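Local atomic coordinates of glycosyltransferase (Streptomyces viridochromogenes, PDB entry 2IUY), a protein that probably transfers sugar residues from nucleotide-activated donors in avilamycin A biosynthesis, as a UDP-binding retaining glycosyltransferase of family GT4. Residues A[68-71]-A[75-78]; A[88-91]-A[95-98]; A[127-132]-A[276-281]; A[180-185]-A[291-296]; A[231-236]-A[300-305]. All coordinates share one frame; numbering follows the deposited sequence.

Contact 1: A[68-71]-A[75-78]; sequences VPAG and EIER
Glu-75, in the first turn of helix 73-82, meets Ala-70 with its aliphatic base. Ala-70 CB lies 3.9 Å from Glu-75 CB and 3.8 Å from Glu-75 O, so the methyl rests against the helix backbone as well as the side chain. The CB atoms of both residues point toward the opposite segment, in keeping with a separation of 5.3 Å between Ala-70 CA and Glu-75 CA. A chi1 of -80° turns Glu-75 CG to the backbone N side, and the extended chain beyond it carries the carboxylate back over the preceding loop. There Gly-71 N donates a weak hydrogen bond to Glu-75 OE2, nearly straight at 164° but long at 3.4 Å, and therefore a light tether for a partly exposed acid.

Ile-76 continues the contact on the buried side, using its longer branch. With CG1 beside its own backbone N, the terminal Ile-76 CD1 comes to 3.4 Å from Gly-71 O, while Ile-76 CG1 stands 4.1 Å from Ala-70 CB. The loop facing this branch is itself sharply bent: Pro-69 centres an inverse gamma turn, closed by a 2.7 Å bond from Ala-70 N to Val-68 O. Backbone bonds from Val-68 to Leu-52 and from Ala-70 to Gly-54 keep the loop beside strand 49-53, where Leu-53 touches both Ala-70 and Ile-76. A tight link from an edge strand, 65-67, into the helix packed on its sheet is the beta-alpha junction of a Rossmann-like domain, here the N-terminal half of a GT-B fold.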
# COMPACT_ATOMS: atom_id res chain seq x y z
N VAL A 68 -6.84 -6.61 19.58
CA VAL A 68 -7.06 -7.99 20.05
C VAL A 68 -5.71 -8.70 20.19
O VAL A 68 -4.90 -8.71 19.24
CB VAL A 68 -8.01 -8.79 19.07
CG1 VAL A 68 -8.18 -10.23 19.53
CG2 VAL A 68 -9.36 -8.12 18.95
N PRO A 69 -5.45 -9.29 21.36
CA PRO A 69 -4.19 -10.01 21.55
C PRO A 69 -4.09 -11.35 20.81
O PRO A 69 -3.85 -12.41 21.42
CB PRO A 69 -4.12 -10.17 23.09
CG PRO A 69 -5.55 -10.24 23.50
CD PRO A 69 -6.25 -9.24 22.60
N ALA A 70 -4.26 -11.31 19.49
CA ALA A 70 -4.18 -12.51 18.64
C ALA A 70 -3.29 -12.19 17.48
O ALA A 70 -3.58 -11.29 16.68
CB ALA A 70 -5.59 -12.97 18.17
N GLY A 71 -2.17 -12.89 17.46
CA GLY A 71 -1.14 -12.74 16.47
C GLY A 71 -1.24 -13.87 15.49
O GLY A 71 -1.47 -13.63 14.32
N GLU A 75 -5.00 -18.40 16.66
CA GLU A 75 -5.55 -17.50 17.68
C GLU A 75 -6.57 -16.54 17.08
O GLU A 75 -7.55 -16.20 17.74
CB GLU A 75 -4.43 -16.65 18.31
CG GLU A 75 -3.63 -17.36 19.37
CD GLU A 75 -2.20 -16.83 19.53
OE1 GLU A 75 -1.33 -17.72 19.75
OE2 GLU A 75 -1.92 -15.59 19.44
N ILE A 76 -6.29 -16.06 15.87
CA ILE A 76 -7.20 -15.20 15.16
C ILE A 76 -8.48 -16.00 14.82
O ILE A 76 -9.57 -15.50 15.04
CB ILE A 76 -6.58 -14.56 13.86
CG1 ILE A 76 -5.36 -13.68 14.16
CG2 ILE A 76 -7.66 -13.75 13.09
CD1 ILE A 76 -4.54 -13.34 12.85
N GLU A 77 -8.35 -17.23 14.33
CA GLU A 77 -9.55 -18.07 14.04
C GLU A 77 -10.37 -18.37 15.27
O GLU A 77 -11.60 -18.33 15.22
CB GLU A 77 -9.22 -19.41 13.38
CG GLU A 77 -8.20 -19.33 12.31
CD GLU A 77 -8.03 -20.63 11.57
OE1 GLU A 77 -7.69 -20.52 10.35
OE2 GLU A 77 -8.22 -21.72 12.21
N ARG A 78 -9.68 -18.66 16.37
CA ARG A 78 -10.35 -18.98 17.61
C ARG A 78 -11.19 -17.82 18.07
O ARG A 78 -12.34 -18.03 18.46
CB ARG A 78 -9.32 -19.39 18.66
CG ARG A 78 -9.86 -19.88 20.01
CD ARG A 78 -8.75 -20.59 20.76
NE ARG A 78 -8.25 -21.74 19.98
CZ ARG A 78 -6.98 -21.93 19.60
NH1 ARG A 78 -6.02 -21.07 19.96
NH2 ARG A 78 -6.68 -23.01 18.87

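Contact 2: A[88-91]-A[95-98]; sequences VHDH and VIGP
Ile-96 reaches Asp-90 and Val-88 through two torsions: chi1 of 52° raises CG1 toward Asp-90, in the crowded position between backbone N and carbonyl carbon, and chi2 of 86° then turns CD1 along the strand toward Val-88. On the other side, Asp-90 holds CG opposite its backbone N, and this chi1 of -171° carries the carboxylate toward the turn that joins the segments. The two side chains lie alongside each other, running opposite ways. The ethyl branch of Ile-96 covers one face of the carboxylate, with Ile-96 CD1 3.7 Å from Asp-90 CG and Ile-96 CG1 3.9 Å from Asp-90 OD1. Val-88, two residues back and on the same side of the strand, meets the isoleucine differently: Val-88 CG1 and Ile-96 CD1 approach tip to tip at 4.0 Å.

This is van der Waals packing of the ethyl branch against an aliphatic tip and the face of a buried acid. The polar end of Asp-90 is satisfied by the turn between the segments, where OD1 bonds to Ser-92 OG and OD2 accepts from Gly-94 N. Since Ser-92 OG also bonds to Val-95 N, the aspartate and the serine together hold the turn that delivers Ile-96.

Strand 87-90 is interior to the first parallel sheet, hydrogen-bonded to strands 5-9 and 106-111. His-89 leaves it on the other face, touches Leu-39 of helix 31-45, and its ring nitrogens bond to Tyr-332 OH and Ser-110 OG. On the loop's side of the sheet, Ile-96 is packed against Phe-107 of strand 106-111 and Ile-76 of helix 73-82.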
# COMPACT_ATOMS: atom_id res chain seq x y z
N VAL A 88 -16.15 -9.33 9.25
CA VAL A 88 -14.73 -9.67 9.26
C VAL A 88 -14.14 -9.26 7.92
O VAL A 88 -14.52 -9.79 6.91
CB VAL A 88 -14.49 -11.19 9.51
CG1 VAL A 88 -13.01 -11.59 9.33
CG2 VAL A 88 -14.97 -11.55 10.93
N HIS A 89 -13.20 -8.33 7.95
CA HIS A 89 -12.58 -7.77 6.78
C HIS A 89 -11.11 -8.17 6.78
O HIS A 89 -10.29 -7.60 7.53
CB HIS A 89 -12.78 -6.24 6.80
CG HIS A 89 -12.30 -5.53 5.57
ND1 HIS A 89 -12.48 -4.18 5.38
CD2 HIS A 89 -11.61 -5.97 4.49
CE1 HIS A 89 -11.97 -3.82 4.21
NE2 HIS A 89 -11.42 -4.89 3.66
N ASP A 90 -10.81 -9.17 5.94
CA ASP A 90 -9.53 -9.80 5.81
C ASP A 90 -8.60 -9.04 4.88
O ASP A 90 -8.92 -8.73 3.74
CB ASP A 90 -9.67 -11.29 5.36
CG ASP A 90 -8.33 -12.04 5.42
OD1 ASP A 90 -7.54 -11.74 6.34
OD2 ASP A 90 -8.02 -12.87 4.53
N HIS A 91 -7.41 -8.72 5.40
CA HIS A 91 -6.32 -8.16 4.61
C HIS A 91 -5.14 -9.10 4.52
O HIS A 91 -4.13 -8.72 3.98
CB HIS A 91 -5.83 -6.84 5.24
CG HIS A 91 -6.86 -5.75 5.17
ND1 HIS A 91 -6.87 -4.80 4.18
CD2 HIS A 91 -7.96 -5.52 5.93
CE1 HIS A 91 -7.89 -3.98 4.37
NE2 HIS A 91 -8.57 -4.40 5.43
N VAL A 95 -5.30 -16.02 5.22
CA VAL A 95 -4.87 -16.74 6.43
C VAL A 95 -6.10 -17.19 7.24
O VAL A 95 -6.09 -18.20 7.95
CB VAL A 95 -3.95 -15.82 7.25
CG1 VAL A 95 -4.03 -16.09 8.73
CG2 VAL A 95 -2.53 -15.81 6.72
N ILE A 96 -7.18 -16.42 7.15
CA ILE A 96 -8.45 -16.86 7.73
C ILE A 96 -9.53 -16.89 6.61
O ILE A 96 -9.28 -16.44 5.51
CB ILE A 96 -8.81 -16.03 8.99
CG1 ILE A 96 -8.77 -14.52 8.71
CG2 ILE A 96 -7.84 -16.35 10.16
CD1 ILE A 96 -10.05 -13.94 8.14
N GLY A 97 -10.70 -17.44 6.88
CA GLY A 97 -11.71 -17.58 5.83
C GLY A 97 -13.07 -17.46 6.45
O GLY A 97 -13.17 -17.25 7.66
N PRO A 98 -14.14 -17.52 5.65
CA PRO A 98 -15.50 -17.43 6.21
C PRO A 98 -15.98 -18.60 7.09
O PRO A 98 -16.92 -18.42 7.87
CB PRO A 98 -16.38 -17.28 4.96
CG PRO A 98 -15.65 -17.91 3.87
CD PRO A 98 -14.16 -17.56 4.18

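Contact 3: A[127-132]-A[276-281]; sequences SRAQRA and LAEIVP
Ala-129 N donates to Glu-278 OE2 at 2.8 Å, the shorter of two hydrogen bonds by which one carboxylate grips consecutive amides in the first turn of helix 128-133. The other runs from Arg-128 N to Glu-278 OE1 at 2.9 Å. Glu-278 OE1 uses its syn lone pair, and OE2 is met on the syn side 16° out of the carboxylate plane. The two bonds together fix the rotation of the group. Sitting at a helix N-terminus, the negative charge would be favoured by the helix dipole.

Around this fork the fit is close, with Ser-127 CB 3.4 Å from Glu-278 OE1 and Ala-129 CB 3.5 Å from Glu-278 OE2. The Arg-128 chain bends at chi3 and folds its guanidinium back over the glutamate stem, placing Arg-128 NH2 3.6 Å from Glu-278 CG. Guanidinium and carboxylate stack nearly parallel, 22° between their planes; any attraction would be between charges alone, Arg-128 NE being 4.2 Å from Glu-278 OE1, without a salt bridge. Ser-127 caps the helix, its OG accepting from Gln-130 N at 3.1 Å and also bonding to Pro-253 O.

Helix 128-133 follows the last strand of the first sheet, whereas helix 276-279 lies between strands 268-270 and 284-286 of the second. The contact thus bridges the two Rossmann-like domains of a GT-B enzyme, with the Ser-127 side chain about 12 Å from those of the UDP-binding Lys-175 and Thr-256.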
# COMPACT_ATOMS: atom_id res chain seq x y z
N SER A 127 -7.29 -2.36 -7.65
CA SER A 127 -7.29 -1.80 -9.00
C SER A 127 -8.04 -2.70 -9.99
O SER A 127 -8.21 -3.88 -9.76
CB SER A 127 -5.86 -1.50 -9.47
OG SER A 127 -5.10 -2.69 -9.67
N ARG A 128 -8.50 -2.11 -11.09
CA ARG A 128 -9.02 -2.91 -12.23
C ARG A 128 -8.00 -3.90 -12.80
O ARG A 128 -8.36 -5.00 -13.13
CB ARG A 128 -9.49 -1.99 -13.38
CG ARG A 128 -10.77 -1.19 -13.09
CD ARG A 128 -11.19 -0.31 -14.35
NE ARG A 128 -10.57 1.03 -14.38
CZ ARG A 128 -9.59 1.43 -15.21
NH1 ARG A 128 -9.03 0.60 -16.11
NH2 ARG A 128 -9.15 2.69 -15.13
N ALA A 129 -6.74 -3.48 -12.97
CA ALA A 129 -5.68 -4.37 -13.51
C ALA A 129 -5.50 -5.57 -12.61
O ALA A 129 -5.50 -6.69 -13.07
CB ALA A 129 -4.37 -3.62 -13.66
N GLN A 130 -5.45 -5.35 -11.29
CA GLN A 130 -5.37 -6.48 -10.35
C GLN A 130 -6.62 -7.36 -10.44
O GLN A 130 -6.51 -8.57 -10.57
CB GLN A 130 -5.21 -5.97 -8.93
CG GLN A 130 -4.91 -7.03 -7.93
CD GLN A 130 -5.39 -6.66 -6.55
OE1 GLN A 130 -6.21 -5.76 -6.41
NE2 GLN A 130 -4.91 -7.36 -5.52
N ARG A 131 -7.80 -6.77 -10.33
CA ARG A 131 -9.04 -7.56 -10.43
C ARG A 131 -9.04 -8.50 -11.67
O ARG A 131 -9.34 -9.69 -11.56
CB ARG A 131 -10.29 -6.67 -10.44
CG ARG A 131 -11.61 -7.53 -10.55
CD ARG A 131 -12.87 -6.69 -10.52
NE ARG A 131 -12.87 -5.78 -11.66
CZ ARG A 131 -13.81 -4.89 -11.92
NH1 ARG A 131 -14.87 -4.75 -11.10
NH2 ARG A 131 -13.68 -4.11 -13.00
N ALA A 132 -8.71 -7.95 -12.83
CA ALA A 132 -8.60 -8.71 -14.09
C ALA A 132 -7.55 -9.88 -14.01
O ALA A 132 -7.84 -11.03 -14.38
CB ALA A 132 -8.19 -7.71 -15.20
N LEU A 276 -0.52 0.88 -11.43
CA LEU A 276 0.14 2.16 -11.72
C LEU A 276 -0.45 2.94 -12.90
O LEU A 276 -0.56 4.18 -12.85
CB LEU A 276 1.64 1.95 -11.88
CG LEU A 276 2.27 1.35 -10.60
CD1 LEU A 276 3.73 0.99 -10.89
CD2 LEU A 276 2.18 2.32 -9.39
N ALA A 277 -0.82 2.24 -13.96
CA ALA A 277 -1.51 2.86 -15.09
C ALA A 277 -2.75 3.70 -14.65
O ALA A 277 -3.11 4.69 -15.30
CB ALA A 277 -1.90 1.77 -16.14
N GLU A 278 -3.38 3.28 -13.57
CA GLU A 278 -4.68 3.84 -13.10
C GLU A 278 -4.51 5.03 -12.18
O GLU A 278 -5.32 5.97 -12.20
CB GLU A 278 -5.50 2.73 -12.39
CG GLU A 278 -6.12 1.67 -13.37
CD GLU A 278 -6.60 0.40 -12.64
OE1 GLU A 278 -7.41 0.50 -11.71
OE2 GLU A 278 -6.13 -0.71 -12.98
N ILE A 279 -3.44 4.99 -11.37
CA ILE A 279 -3.27 5.97 -10.30
C ILE A 279 -2.18 6.99 -10.49
O ILE A 279 -2.31 8.11 -10.03
CB ILE A 279 -3.17 5.31 -8.88
CG1 ILE A 279 -1.98 4.30 -8.77
CG2 ILE A 279 -4.44 4.57 -8.57
CD1 ILE A 279 -1.83 3.78 -7.29
N VAL A 280 -1.10 6.59 -11.15
CA VAL A 280 0.05 7.48 -11.38
C VAL A 280 -0.30 8.75 -12.17
O VAL A 280 0.10 9.84 -11.75
CB VAL A 280 1.28 6.76 -11.97
CG1 VAL A 280 2.42 7.75 -12.32
CG2 VAL A 280 1.77 5.68 -10.92
N PRO A 281 -1.11 8.63 -13.26
CA PRO A 281 -1.42 9.83 -14.05
C PRO A 281 -2.18 10.88 -13.23
O PRO A 281 -2.10 12.07 -13.52
CB PRO A 281 -2.29 9.30 -15.19
CG PRO A 281 -1.93 7.82 -15.29
CD PRO A 281 -1.77 7.44 -13.83

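Contact 4: A[180-185]-A[291-296]; sequences AAAFAH and TDFAPD
Phe-293 presents a ring face to the edge of Phe-183 in a T-shaped pair, with planes at 86° and centroids 5.1 Å apart. Phe-183 CD1 stands over the centre of the Phe-293 ring, 3.7 Å above its plane. For its part, the Phe-183 ring has Phe-293 CD1 at its edge, in plane. The same face of Phe-293 receives a CH-pi contact from Phe-183 CB, 4.0 Å from the ring centroid and 27° off the normal. With CG opposite the backbone N, a chi1 of -180° carries the Phe-183 ring out beside Phe-293, where ring edge and CB meet one face together. The rim also approaches the helix backbone, with Phe-293 CD2 3.6 Å from Phe-183 CA.

In the C-terminal Rossmann-like domain of this GT-B fold, the pair joins helix 177-187, packed on the sheet, to the link from strand 284-286 into helix 295-303. That link bends in an inverse gamma turn centred on Asp-292, closed by a weak bond from Phe-293 N to Thr-291 O.

Thr-291, which opens the turn, meets Ala-182, the residue before Phe-183. Ala-182 CB is 3.6 Å from both Thr-291 CB and Thr-291 O, and 3.8 Å from Thr-291 CG2, so the methyl fits against side chain and backbone alike. Tyr-210 of helix 200-210 touches both Ala-182 and Thr-291, while Met-238 packs on Phe-293.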
# COMPACT_ATOMS: atom_id res chain seq x y z
N ALA A 180 14.50 2.65 -11.61
CA ALA A 180 14.44 3.93 -10.92
C ALA A 180 15.85 4.56 -10.84
O ALA A 180 16.01 5.80 -10.99
CB ALA A 180 13.87 3.72 -9.53
N ALA A 181 16.88 3.74 -10.60
CA ALA A 181 18.27 4.29 -10.62
C ALA A 181 18.56 4.86 -12.02
O ALA A 181 19.04 6.01 -12.14
CB ALA A 181 19.31 3.21 -10.22
N ALA A 182 18.20 4.11 -13.07
CA ALA A 182 18.38 4.55 -14.45
C ALA A 182 17.63 5.86 -14.73
O ALA A 182 18.12 6.74 -15.41
CB ALA A 182 17.90 3.46 -15.44
N PHE A 183 16.41 5.98 -14.24
CA PHE A 183 15.65 7.18 -14.54
C PHE A 183 16.27 8.42 -13.84
O PHE A 183 16.43 9.50 -14.44
CB PHE A 183 14.14 6.97 -14.25
CG PHE A 183 13.29 8.18 -14.55
CD1 PHE A 183 12.64 8.30 -15.77
CD2 PHE A 183 13.13 9.19 -13.61
CE1 PHE A 183 11.89 9.40 -16.08
CE2 PHE A 183 12.37 10.33 -13.91
CZ PHE A 183 11.73 10.42 -15.15
N ALA A 184 16.61 8.25 -12.56
CA ALA A 184 17.33 9.28 -11.80
C ALA A 184 18.63 9.64 -12.51
O ALA A 184 18.87 10.81 -12.77
CB ALA A 184 17.61 8.81 -10.37
N HIS A 185 19.46 8.64 -12.80
CA HIS A 185 20.66 8.85 -13.63
C HIS A 185 20.41 9.71 -14.91
O HIS A 185 21.12 10.68 -15.18
CB HIS A 185 21.36 7.53 -13.97
CG HIS A 185 22.54 7.69 -14.87
ND1 HIS A 185 22.46 7.55 -16.24
CD2 HIS A 185 23.82 8.05 -14.61
CE1 HIS A 185 23.64 7.79 -16.78
NE2 HIS A 185 24.48 8.09 -15.81
N THR A 291 15.39 0.39 -18.68
CA THR A 291 16.38 1.38 -18.22
C THR A 291 16.82 2.41 -19.29
O THR A 291 17.75 3.21 -19.06
CB THR A 291 17.68 0.69 -17.71
OG1 THR A 291 18.29 -0.07 -18.77
CG2 THR A 291 17.43 -0.19 -16.49
N ASP A 292 16.21 2.38 -20.47
CA ASP A 292 16.74 3.17 -21.56
C ASP A 292 15.94 4.48 -21.65
O ASP A 292 14.97 4.59 -22.37
CB ASP A 292 16.77 2.36 -22.88
CG ASP A 292 17.22 0.87 -22.68
OD1 ASP A 292 18.45 0.58 -22.55
OD2 ASP A 292 16.34 -0.04 -22.67
N PHE A 293 16.31 5.45 -20.83
CA PHE A 293 15.57 6.71 -20.77
C PHE A 293 16.40 7.77 -21.46
O PHE A 293 17.56 8.00 -21.03
CB PHE A 293 15.29 7.13 -19.32
CG PHE A 293 14.38 6.18 -18.58
CD1 PHE A 293 13.02 6.13 -18.86
CD2 PHE A 293 14.91 5.33 -17.59
CE1 PHE A 293 12.17 5.25 -18.16
CE2 PHE A 293 14.08 4.45 -16.89
CZ PHE A 293 12.70 4.40 -17.19
N ALA A 294 15.86 8.38 -22.52
CA ALA A 294 16.48 9.59 -23.11
C ALA A 294 16.52 10.68 -22.04
O ALA A 294 15.47 11.01 -21.44
CB ALA A 294 15.72 10.05 -24.33
N PRO A 295 17.73 11.21 -21.72
CA PRO A 295 17.85 12.29 -20.73
C PRO A 295 16.91 13.50 -20.97
O PRO A 295 16.26 13.96 -20.03
CB PRO A 295 19.35 12.67 -20.80
CG PRO A 295 20.03 11.40 -21.24
CD PRO A 295 19.06 10.73 -22.19
N ASP A 296 16.83 14.00 -22.21
CA ASP A 296 15.96 15.16 -22.54
C ASP A 296 14.52 14.93 -22.12
O ASP A 296 13.97 15.72 -21.36
CB ASP A 296 16.09 15.59 -24.03
CG ASP A 296 15.20 14.75 -25.01
OD1 ASP A 296 15.36 13.51 -25.10
OD2 ASP A 296 14.34 15.36 -25.72

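Contact 5: A[231-236]-A[300-305]; sequences SAHAVL and RTLAGL
Apolar packing of a helix end on the sheet defines this contact, in which Leu-302 and Leu-305, from the C-terminal turn of helix 295-303 and just beyond it, bear on His-233 and Ala-234 in the C-terminal Rossmann-like domain. Ala-234 is the meeting point: its CB points at the helix and lies 3.6 Å from Leu-305 CD1. The same methyl is 3.8 Å from Leu-302 CD1, so one small residue takes a branch from each leucine. Between the backbones, Ala-234 CA and Leu-302 CA are 7.7 Å apart.

Leu-302 also meets His-233, the two side chains coming from opposite directions. Each has CG opposite its backbone N (chi1 -164° for Leu-302, -175° for His-233), which extends it from its own backbone toward the other. Leu-302 CD2 ends 3.6 Å from His-233 CD2, while Leu-302 CG is 3.7 Å from His-233 NE2. The leucine thus spans the two residues: CG and CD2 meet the CD2-NE2 side of the imidazole obliquely, while CD1 reaches Ala-234.

Leu-305 is presented by the way the helix finishes: Gly-304 N still bonds to Arg-300 O at 2.9 Å, and Leu-305 N makes a weak bond to Leu-302 O. Strand 234-237 lies between strands 165-168 and 268-270. Leu-302 also touches Leu-165 of the first and Leu-305 Val-269 of the second, while Thr-301 packs on Phe-183 of the adjacent helix 177-187.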
# COMPACT_ATOMS: atom_id res chain seq x y z
N SER A 231 9.78 15.53 1.46
CA SER A 231 10.90 16.34 1.03
C SER A 231 11.38 15.93 -0.37
O SER A 231 12.03 16.72 -1.08
CB SER A 231 12.03 16.23 2.07
OG SER A 231 12.53 14.91 2.18
N ALA A 232 11.03 14.73 -0.82
CA ALA A 232 11.57 14.28 -2.11
C ALA A 232 11.12 15.17 -3.26
O ALA A 232 9.97 15.60 -3.29
CB ALA A 232 11.21 12.81 -2.39
N HIS A 233 11.98 15.38 -4.25
CA HIS A 233 11.53 16.02 -5.48
C HIS A 233 10.39 15.21 -6.19
O HIS A 233 9.39 15.76 -6.67
CB HIS A 233 12.74 16.29 -6.40
CG HIS A 233 12.40 17.05 -7.64
ND1 HIS A 233 12.54 18.41 -7.73
CD2 HIS A 233 11.88 16.65 -8.82
CE1 HIS A 233 12.13 18.82 -8.92
NE2 HIS A 233 11.71 17.77 -9.60
N ALA A 234 10.55 13.89 -6.25
CA ALA A 234 9.53 13.04 -6.83
C ALA A 234 9.77 11.66 -6.30
O ALA A 234 10.87 11.37 -5.86
CB ALA A 234 9.57 13.03 -8.42
N VAL A 235 8.72 10.84 -6.34
CA VAL A 235 8.84 9.43 -5.97
C VAL A 235 8.76 8.63 -7.27
O VAL A 235 8.03 8.99 -8.17
CB VAL A 235 7.72 9.02 -4.95
CG1 VAL A 235 7.50 7.50 -4.93
CG2 VAL A 235 8.08 9.56 -3.54
N LEU A 236 9.54 7.57 -7.35
CA LEU A 236 9.63 6.71 -8.51
C LEU A 236 9.04 5.35 -8.12
O LEU A 236 9.55 4.65 -7.21
CB LEU A 236 11.10 6.56 -8.94
CG LEU A 236 11.95 7.83 -9.15
CD1 LEU A 236 13.35 7.47 -9.80
CD2 LEU A 236 11.23 8.90 -10.02
N ARG A 300 12.54 16.43 -18.69
CA ARG A 300 11.28 17.10 -18.94
C ARG A 300 10.07 16.49 -18.29
O ARG A 300 9.19 17.21 -17.81
CB ARG A 300 10.99 17.15 -20.43
CG ARG A 300 12.12 17.79 -21.24
CD ARG A 300 12.33 19.24 -20.97
NE ARG A 300 13.04 19.83 -22.10
CZ ARG A 300 12.46 20.43 -23.14
NH1 ARG A 300 11.13 20.53 -23.23
NH2 ARG A 300 13.23 20.93 -24.09
N THR A 301 9.99 15.17 -18.34
CA THR A 301 9.01 14.41 -17.55
C THR A 301 9.09 14.89 -16.11
O THR A 301 8.09 15.21 -15.53
CB THR A 301 9.26 12.88 -17.63
OG1 THR A 301 8.77 12.39 -18.87
CG2 THR A 301 8.53 12.12 -16.49
N LEU A 302 10.30 14.96 -15.56
CA LEU A 302 10.46 15.34 -14.16
C LEU A 302 10.09 16.78 -13.91
O LEU A 302 9.37 17.09 -12.95
CB LEU A 302 11.88 15.08 -13.67
CG LEU A 302 12.08 15.07 -12.14
CD1 LEU A 302 11.58 13.75 -11.54
CD2 LEU A 302 13.53 15.32 -11.77
N ALA A 303 10.57 17.68 -14.77
CA ALA A 303 10.31 19.10 -14.56
C ALA A 303 8.84 19.51 -14.86
O ALA A 303 8.39 20.54 -14.35
CB ALA A 303 11.32 19.96 -15.34
N GLY A 304 8.10 18.72 -15.64
CA GLY A 304 6.67 18.97 -15.85
C GLY A 304 5.67 18.37 -14.84
O GLY A 304 4.43 18.51 -15.01
N LEU A 305 6.17 17.70 -13.79
CA LEU A 305 5.25 17.02 -12.83
C LEU A 305 4.41 18.09 -12.07
O LEU A 305 4.85 19.25 -11.95
CB LEU A 305 5.99 16.12 -11.82
CG LEU A 305 6.70 14.83 -12.26
CD1 LEU A 305 7.65 14.35 -11.17
CD2 LEU A 305 5.72 13.72 -12.63

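In the fold
The contacts fall into two groups, one for each domain, with contact 3 between them. Contacts 1 and 2 adjoin in the N-terminal domain, where Glu-77 CG lies 3.7 Å from Ile-96 CG2. Contacts 4 and 5 share helix 295-303 in the C-terminal domain and touch as well, Ala-180 O lying 3.4 Å from Leu-236 CD1. The centres of contacts 1 and 4 are about 47 Å apart, on opposite sides of the chain's centre; contact 3 is about 24 Å from contact 2 and 21 Å from contact 5, centre to centre. Contact 3 lies nearer the UDP site than contacts 1, 2 and 4, which sit away from it; Ala-234 of contact 5 is about 11 Å from UDP-binding Val-257, side chain to side chain.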